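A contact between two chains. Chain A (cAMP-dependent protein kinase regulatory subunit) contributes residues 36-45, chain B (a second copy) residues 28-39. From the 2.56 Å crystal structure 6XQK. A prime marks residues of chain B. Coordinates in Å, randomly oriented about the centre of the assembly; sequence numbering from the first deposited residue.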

# COMPACT_ATOMS: atom_id res chain seq x y z
N TYR A 36 1.85 -7.75 2.32
CA TYR A 36 3.16 -8.38 2.15
C TYR A 36 4.15 -7.47 1.36
O TYR A 36 5.30 -7.24 1.79
N PHE A 37 3.72 -6.98 0.19
CA PHE A 37 4.55 -6.15 -0.67
C PHE A 37 4.82 -4.77 -0.09
O PHE A 37 5.94 -4.26 -0.22
N ASN A 38 3.84 -4.21 0.61
CA ASN A 38 4.02 -2.95 1.30
C ASN A 38 5.03 -3.11 2.44
O ASN A 38 5.78 -2.17 2.71
N LYS A 39 5.07 -4.30 3.10
CA LYS A 39 6.03 -4.57 4.16
C LYS A 39 7.42 -4.83 3.57
O LYS A 39 8.40 -4.39 4.16
N ARG A 40 7.53 -5.50 2.41
CA ARG A 40 8.83 -5.71 1.77
C ARG A 40 9.47 -4.37 1.38
O ARG A 40 10.68 -4.18 1.51
N LEU A 41 8.65 -3.43 0.92
CA LEU A 41 9.10 -2.08 0.61
C LEU A 41 9.54 -1.37 1.89
O LEU A 41 10.57 -0.69 1.89
N GLU A 42 8.76 -1.52 2.97
CA GLU A 42 9.05 -0.91 4.26
C GLU A 42 10.40 -1.38 4.79
O GLU A 42 11.17 -0.55 5.27
N GLN A 43 10.69 -2.67 4.66
CA GLN A 43 11.96 -3.26 5.05
C GLN A 43 13.15 -2.65 4.29
O GLN A 43 14.13 -2.23 4.92
N GLN A 44 13.03 -2.53 2.96
CA GLN A 44 14.09 -1.91 2.14
C GLN A 44 14.22 -0.38 2.41
O GLN A 44 15.33 0.16 2.38
N ARG A 45 13.08 0.31 2.74
CA ARG A 45 13.06 1.73 3.10
C ARG A 45 13.93 1.99 4.35
O ARG A 45 14.60 3.02 4.42
N ASP B 28 11.72 -2.54 -10.91
CA ASP B 28 11.54 -2.50 -9.46
C ASP B 28 10.39 -3.48 -9.15
O ASP B 28 9.22 -3.08 -9.16
N PHE B 29 10.73 -4.76 -8.94
CA PHE B 29 9.74 -5.79 -8.66
C PHE B 29 8.84 -5.44 -7.47
O PHE B 29 7.62 -5.54 -7.59
N LEU B 30 9.43 -5.05 -6.32
CA LEU B 30 8.66 -4.74 -5.13
C LEU B 30 7.68 -3.60 -5.32
O LEU B 30 6.53 -3.71 -4.85
N GLN B 31 8.14 -2.49 -5.98
CA GLN B 31 7.28 -1.33 -6.19
C GLN B 31 6.16 -1.66 -7.13
O GLN B 31 5.03 -1.25 -6.88
N PHE B 32 6.44 -2.42 -8.20
CA PHE B 32 5.43 -2.82 -9.18
C PHE B 32 4.39 -3.70 -8.52
O PHE B 32 3.19 -3.52 -8.77
N SER B 33 4.84 -4.68 -7.69
CA SER B 33 3.96 -5.61 -7.02
C SER B 33 3.08 -4.93 -5.98
O SER B 33 1.90 -5.22 -5.91
N ALA B 34 3.65 -4.01 -5.18
CA ALA B 34 2.86 -3.25 -4.20
C ALA B 34 1.84 -2.38 -4.94
O ALA B 34 0.67 -2.39 -4.56
N ASN B 35 2.24 -1.70 -6.03
CA ASN B 35 1.31 -0.89 -6.81
C ASN B 35 0.19 -1.71 -7.38
O ASN B 35 -0.95 -1.29 -7.32
N TYR B 36 0.50 -2.91 -7.90
CA TYR B 36 -0.47 -3.84 -8.47
C TYR B 36 -1.54 -4.26 -7.44
O TYR B 36 -2.74 -4.17 -7.72
N PHE B 37 -1.11 -4.72 -6.27
CA PHE B 37 -2.03 -5.20 -5.25
C PHE B 37 -2.83 -4.07 -4.61
O PHE B 37 -4.02 -4.26 -4.32
N ASN B 38 -2.23 -2.90 -4.46
CA ASN B 38 -2.94 -1.74 -3.93
C ASN B 38 -4.01 -1.30 -4.91
O ASN B 38 -5.06 -0.84 -4.49
N LYS B 39 -3.75 -1.43 -6.23
CA LYS B 39 -4.71 -1.08 -7.26
C LYS B 39 -5.81 -2.14 -7.33
O LYS B 39 -6.96 -1.77 -7.49

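The two helices run roughly antiparallel, at 146°, with their axes 8.5 Å apart at closest approach, and they pack knob into hole in both directions. Phe37, with CA-to-CB toward the partner helix, is one knob. Its m rotamer (chi1 -77°) seats the ring among Leu30′, Ser33′, Ala34′ and Phe37′. Small residues suit the floor of this hole: Ser33′ CB lies over one ring face, 3.5 Å from the ring centroid, a CH-pi contact, while Ser33′ OG is occupied by a hydrogen bond to Phe29′ O (2.8 Å). Ala34′, a bare methyl, admits the backbone closely, Phe37 CA and Ala34′ CA being 4.9 Å apart. Phe37′ is also m, and the two rings meet rim to rim with nearly parallel planes, Phe37 CE2 lying 3.5 Å from Phe37′ CE2.

Leu30′ is the reciprocal knob. Its m,t conformation extends the methyls among Phe37, Arg40, Leu41 and Gln44: Leu30′ CD2 lies 3.4 Å from Arg40 CB, and Leu30′ CD1 3.4 Å from Gln44 CD. Leu41, likewise m,t, brings CD1 within 3.5 Å of Ala34′ CB.

The polar link is a reciprocal amide pair. Asn38 and Asn38′ start sideways, yet matching m rotamers bring their ends together: Asn38 ND2 donates to Asn38′ OD1 (3.2 Å), and Asn38′ ND2 to Asn38 OD1 (3.3 Å). An amide suits this place because it both donates and accepts.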

# COMPACT_ATOMS: atom_id res chain seq x y z
CB TYR A 36 3.01 -9.76 1.47
CG TYR A 36 4.34 -10.41 1.16
CD1 TYR A 36 5.03 -11.15 2.11
CD2 TYR A 36 4.96 -10.23 -0.08
CE1 TYR A 36 6.30 -11.67 1.87
CE2 TYR A 36 6.21 -10.77 -0.35
CZ TYR A 36 6.87 -11.50 0.62
OH TYR A 36 8.12 -12.02 0.35
CB PHE A 37 3.98 -6.10 -2.08
CG PHE A 37 4.30 -7.39 -2.80
CD1 PHE A 37 5.62 -7.77 -3.04
CD2 PHE A 37 3.30 -8.25 -3.19
CE1 PHE A 37 5.91 -8.96 -3.68
CE2 PHE A 37 3.60 -9.45 -3.83
CZ PHE A 37 4.90 -9.80 -4.06
CB ASN A 38 2.70 -2.42 1.82
CG ASN A 38 1.80 -1.86 0.75
OD1 ASN A 38 2.24 -1.27 -0.24
ND2 ASN A 38 0.51 -2.03 0.91
CB LYS A 39 5.60 -5.75 5.03
CG LYS A 39 6.47 -5.89 6.28
CD LYS A 39 6.05 -7.09 7.13
CE LYS A 39 6.96 -7.24 8.31
NZ LYS A 39 6.99 -5.98 9.06
CB ARG A 40 8.70 -6.61 0.52
CG ARG A 40 8.46 -8.09 0.82
CD ARG A 40 9.67 -8.76 1.48
NE ARG A 40 10.87 -8.73 0.64
CZ ARG A 40 11.99 -8.04 0.92
NH1 ARG A 40 12.08 -7.33 2.04
NH2 ARG A 40 13.02 -8.06 0.08
CB LEU A 41 7.95 -1.26 -0.03
CG LEU A 41 7.61 -1.53 -1.49
CD1 LEU A 41 6.47 -0.65 -1.93
CD2 LEU A 41 8.82 -1.28 -2.37
CB GLU A 42 7.93 -1.20 5.27
CG GLU A 42 8.23 -0.67 6.66
CD GLU A 42 7.09 -0.75 7.65
OE1 GLU A 42 6.12 -1.50 7.40
OE2 GLU A 42 7.18 -0.08 8.70
CB GLN A 43 11.92 -4.80 4.92
CG GLN A 43 10.94 -5.40 5.92
CD GLN A 43 10.73 -6.89 5.76
OE1 GLN A 43 10.68 -7.42 4.67
NE2 GLN A 43 10.58 -7.60 6.87
CB GLN A 44 13.86 -2.23 0.65
CG GLN A 44 13.92 -3.73 0.33
CD GLN A 44 14.13 -4.03 -1.14
OE1 GLN A 44 13.93 -3.19 -2.00
NE2 GLN A 44 14.53 -5.25 -1.47
CB ARG A 45 11.63 2.25 3.32
CG ARG A 45 11.55 3.63 3.94
CD ARG A 45 10.18 4.26 3.80
NE ARG A 45 10.13 5.58 4.43
CZ ARG A 45 10.33 6.73 3.79
NH1 ARG A 45 10.54 6.74 2.48
NH2 ARG A 45 10.24 7.88 4.44
CB ASP B 28 11.18 -1.06 -9.04
CG ASP B 28 11.28 -0.83 -7.56
OD1 ASP B 28 11.07 -1.80 -6.80
OD2 ASP B 28 11.57 0.33 -7.15
CB PHE B 29 10.43 -7.17 -8.47
CG PHE B 29 9.47 -8.32 -8.23
CD1 PHE B 29 9.02 -8.62 -6.95
CD2 PHE B 29 8.97 -9.08 -9.28
CE1 PHE B 29 8.08 -9.63 -6.74
CE2 PHE B 29 8.07 -10.11 -9.06
CZ PHE B 29 7.63 -10.38 -7.79
CB LEU B 30 9.57 -4.46 -3.91
CG LEU B 30 10.26 -5.65 -3.30
CD1 LEU B 30 11.05 -5.22 -2.12
CD2 LEU B 30 9.27 -6.73 -2.88
CB GLN B 31 8.09 -0.14 -6.67
CG GLN B 31 7.29 1.16 -6.67
CD GLN B 31 6.89 1.61 -5.28
OE1 GLN B 31 7.71 2.06 -4.49
NE2 GLN B 31 5.61 1.52 -4.97
CB PHE B 32 6.07 -3.59 -10.33
CG PHE B 32 5.11 -4.11 -11.37
CD1 PHE B 32 4.52 -5.37 -11.24
CD2 PHE B 32 4.82 -3.37 -12.51
CE1 PHE B 32 3.60 -5.83 -12.18
CE2 PHE B 32 3.93 -3.85 -13.47
CZ PHE B 32 3.32 -5.08 -13.30
CB SER B 33 4.75 -6.75 -6.40
OG SER B 33 5.56 -7.38 -7.38
CB ALA B 34 3.76 -2.39 -3.34
CB ASN B 35 2.02 -0.14 -7.92
CG ASN B 35 2.87 1.00 -7.43
OD1 ASN B 35 2.93 1.32 -6.23
ND2 ASN B 35 3.59 1.64 -8.35
CB TYR B 36 0.25 -5.08 -9.06
CG TYR B 36 -0.72 -6.13 -9.56
CD1 TYR B 36 -1.27 -6.05 -10.83
CD2 TYR B 36 -1.12 -7.19 -8.74
CE1 TYR B 36 -2.20 -6.99 -11.27
CE2 TYR B 36 -2.05 -8.12 -9.17
CZ TYR B 36 -2.58 -8.03 -10.44
OH TYR B 36 -3.50 -8.97 -10.85
CB PHE B 37 -1.32 -6.07 -4.21
CG PHE B 37 -1.04 -7.43 -4.77
CD1 PHE B 37 -2.08 -8.26 -5.16
CD2 PHE B 37 0.26 -7.87 -4.98
CE1 PHE B 37 -1.83 -9.52 -5.69
CE2 PHE B 37 0.51 -9.13 -5.51
CZ PHE B 37 -0.54 -9.95 -5.87
CB ASN B 38 -1.98 -0.60 -3.65
CG ASN B 38 -1.14 -0.79 -2.43
OD1 ASN B 38 -1.56 -1.36 -1.43
ND2 ASN B 38 0.06 -0.30 -2.49
CB LYS B 39 -4.03 -0.90 -8.62
CG LYS B 39 -4.98 -0.28 -9.65
CD LYS B 39 -4.28 -0.03 -10.94
CE LYS B 39 -5.25 0.34 -12.03
NZ LYS B 39 -4.74 0.00 -13.40